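PDB 6UK5: CalS10 from Micromonospora echinospora, which binds S-adenosylmethionine and probably methylates an amino pentose during calicheamicin biosynthesis. Local coordinates for residues A[119-124]-A[150-155]. Numbering follows the deposited sequence.
Sequences TCLFTA and VLVLEP. With SAM (S-adenosylmethionine), chain D.
C120 and its neighbours V152 and E154 illustrate how two parallel strands stay joined past the point where their regular pairing ends. C120 uses both of its backbone polar atoms: its N donates to V152 O at 3.0 Å, and its O receives E154 N at 3.1 Å with an N-H...O angle of 160°. T119 stands beside V152 and C120 beside L153, in parallel register. The CA-H groups of T119 and L153 add contacts to V152 O and C120 O, respectively.

Beyond L121, segment 119-124 turns, F122 and T123 both having positive phi, and a side chain joins the pairing. E154 has CG anti to its backbone N (chi1 -173°) and runs on extended, bringing OE1 to 2.7 Å from F122 N. The N-H meets this oxygen from above the carboxylate plane, 54° out of it. The other oxygen, OE2, is held by a salt bridge to R244 and a hydrogen bond with T242 OG1, so the buried carboxylate is gripped at both oxygens and its charge is probably balanced. A weak bond from T123 N to E154 O closes the series. T119 OG1 is hydrogen-bonded to D60 OD1.

Apolar contact gathers on the sheet face carrying T119 and V152, whose side chains lie side by side. CG2 of V152 also meets L121 CD2 at 3.8 Å, and helix 67-73 packs over T119 and L121.

On the ligand side, F122 CB comes within 3.4 Å of SAM O, which lies at the edge of the phenyl ring, and L121 O approaches SAM CB. Strands 115-120 and 149-153 are neighbours in the seven-stranded sheet, order 3-2-1-4-5-7-6, of the Rossmann-like fold of class I SAM-dependent methyltransferases, and the C-terminal end of 115-120 carries L121 and F122 to the cofactor.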
loop_
_atom_site.group_PDB
_atom_site.type_symbol
_atom_site.label_atom_id
_atom_site.label_comp_id
_atom_site.label_asym_id
_atom_site.label_seq_id
_atom_site.Cartn_x
_atom_site.Cartn_y
_atom_site.Cartn_z
ATOM N N THR A 119 -1.585 -14.624 30.801
ATOM C CA THR A 119 -0.642 -14.074 29.841
ATOM C C THR A 119 -1.069 -12.676 29.414
ATOM O O THR A 119 -2.256 -12.335 29.422
ATOM C CB THR A 119 -0.509 -14.965 28.599
ATOM O OG1 THR A 119 -1.709 -14.892 27.820
ATOM C CG2 THR A 119 -0.253 -16.412 28.993
ATOM N N CYS A 120 -0.073 -11.868 29.045
ATOM C CA CYS A 120 -0.266 -10.480 28.618
ATOM C C CYS A 120 0.843 -10.207 27.600
ATOM O O CYS A 120 1.958 -9.833 27.971
ATOM C CB CYS A 120 -0.208 -9.513 29.791
ATOM S SG CYS A 120 -0.772 -7.826 29.424
ATOM N N LEU A 121 0.528 -10.404 26.322
ATOM C CA LEU A 121 1.542 -10.530 25.289
ATOM C C LEU A 121 1.420 -9.423 24.249
ATOM O O LEU A 121 0.403 -8.732 24.149
ATOM C CB LEU A 121 1.441 -11.900 24.596
ATOM C CG LEU A 121 1.252 -13.098 25.532
ATOM C CD1 LEU A 121 0.824 -14.335 24.751
ATOM C CD2 LEU A 121 2.510 -13.376 26.344
ATOM N N PHE A 122 2.492 -9.278 23.467
ATOM C CA PHE A 122 2.589 -8.274 22.406
ATOM C C PHE A 122 2.431 -6.860 22.968
ATOM O O PHE A 122 1.715 -6.024 22.414
ATOM C CB PHE A 122 1.564 -8.548 21.298
ATOM C CG PHE A 122 1.936 -7.976 19.943
ATOM C CD1 PHE A 122 3.235 -7.583 19.655
ATOM C CD2 PHE A 122 0.976 -7.847 18.954
ATOM C CE1 PHE A 122 3.564 -7.072 18.418
ATOM C CE2 PHE A 122 1.301 -7.332 17.711
ATOM C CZ PHE A 122 2.598 -6.943 17.445
ATOM N N THR A 123 3.127 -6.590 24.076
ATOM C CA THR A 123 3.232 -5.242 24.640
ATOM C C THR A 123 1.870 -4.667 25.017
ATOM O O THR A 123 1.658 -3.455 24.944
ATOM C CB THR A 123 3.947 -4.284 23.677
ATOM O OG1 THR A 123 3.065 -3.924 22.603
ATOM C CG2 THR A 123 5.207 -4.931 23.108
ATOM N N ALA A 124 0.933 -5.528 25.416
ATOM C CA ALA A 124 -0.406 -5.050 25.745
ATOM C C ALA A 124 -0.384 -4.140 26.967
ATOM O O ALA A 124 -1.094 -3.127 27.008
ATOM C CB ALA A 124 -1.343 -6.237 25.975
ATOM N N VAL A 150 1.376 -19.055 37.006
ATOM C CA VAL A 150 2.389 -18.467 36.139
ATOM C C VAL A 150 1.825 -17.211 35.492
ATOM O O VAL A 150 0.763 -17.250 34.862
ATOM C CB VAL A 150 2.852 -19.464 35.062
ATOM C CG1 VAL A 150 3.980 -18.867 34.231
ATOM C CG2 VAL A 150 3.284 -20.777 35.698
ATOM N N LEU A 151 2.538 -16.101 35.645
ATOM C CA LEU A 151 2.266 -14.876 34.908
ATOM C C LEU A 151 3.386 -14.673 33.899
ATOM O O LEU A 151 4.566 -14.751 34.256
ATOM C CB LEU A 151 2.153 -13.682 35.856
ATOM C CG LEU A 151 1.356 -12.479 35.353
ATOM C CD1 LEU A 151 0.696 -11.776 36.523
ATOM C CD2 LEU A 151 2.259 -11.511 34.610
ATOM N N VAL A 152 3.022 -14.434 32.644
ATOM C CA VAL A 152 3.993 -14.222 31.577
ATOM C C VAL A 152 3.624 -12.937 30.854
ATOM O O VAL A 152 2.456 -12.727 30.503
ATOM C CB VAL A 152 4.062 -15.414 30.601
ATOM C CG1 VAL A 152 4.027 -16.726 31.372
ATOM C CG2 VAL A 152 2.950 -15.354 29.573
ATOM N N LEU A 153 4.617 -12.079 30.637
ATOM C CA LEU A 153 4.384 -10.714 30.188
ATOM C C LEU A 153 5.462 -10.323 29.195
ATOM O O LEU A 153 6.652 -10.359 29.521
ATOM C CB LEU A 153 4.375 -9.759 31.384
ATOM C CG LEU A 153 3.955 -8.311 31.150
ATOM C CD1 LEU A 153 3.129 -7.836 32.331
ATOM C CD2 LEU A 153 5.169 -7.423 30.960
ATOM N N GLU A 154 5.046 -9.957 27.982
ATOM C CA GLU A 154 5.972 -9.469 26.972
ATOM C C GLU A 154 6.050 -7.953 27.078
ATOM O O GLU A 154 5.079 -7.268 26.718
ATOM C CB GLU A 154 5.517 -9.885 25.579
ATOM C CG GLU A 154 6.515 -9.551 24.478
ATOM C CD GLU A 154 5.975 -9.840 23.094
ATOM O OE1 GLU A 154 4.885 -10.441 22.994
ATOM O OE2 GLU A 154 6.638 -9.460 22.107
ATOM N N PRO A 155 7.155 -7.383 27.555
ATOM C CA PRO A 155 7.235 -5.930 27.714
ATOM C C PRO A 155 7.701 -5.231 26.445
ATOM O O PRO A 155 8.333 -5.819 25.566
ATOM C CB PRO A 155 8.275 -5.773 28.831
ATOM C CG PRO A 155 9.226 -6.888 28.567
ATOM C CD PRO A 155 8.382 -8.044 28.044
HETATM N N SAM D . -2.637 -10.448 22.675
HETATM C CA SAM D . -2.951 -9.516 21.640
HETATM C C SAM D . -2.319 -9.920 20.272
HETATM O O SAM D . -1.114 -10.277 20.259
HETATM O OXT SAM D . -3.072 -9.847 19.280
HETATM C CB SAM D . -2.480 -8.112 22.041
HETATM C CG SAM D . -3.255 -7.105 21.208
HETATM S SD SAM D . -2.293 -5.579 21.291
HETATM C CE SAM D . -2.895 -4.731 19.840
HETATM C "C5'" SAM D . -3.029 -4.552 22.621
HETATM C "C4'" SAM D . -4.453 -4.872 23.091
HETATM O "O4'" SAM D . -4.601 -4.421 24.449
HETATM C "C3'" SAM D . -5.560 -4.192 22.280
HETATM O "O3'" SAM D . -6.298 -5.151 21.527
HETATM C "C2'" SAM D . -6.462 -3.520 23.334
HETATM O "O2'" SAM D . -7.836 -3.831 23.133
HETATM C "C1'" SAM D . -5.954 -4.095 24.656
HETATM N N9 SAM D . -6.031 -3.178 25.787
HETATM C C8 SAM D . -5.437 -1.947 25.908
HETATM N N7 SAM D . -5.616 -1.380 27.075
HETATM C C5 SAM D . -6.375 -2.301 27.776
HETATM C C6 SAM D . -6.885 -2.312 29.089
HETATM N N6 SAM D . -6.741 -1.301 29.951
HETATM N N1 SAM D . -7.568 -3.406 29.490
HETATM C C2 SAM D . -7.734 -4.412 28.626
HETATM N N3 SAM D . -7.313 -4.510 27.363
HETATM C C4 SAM D . -6.637 -3.417 26.998
#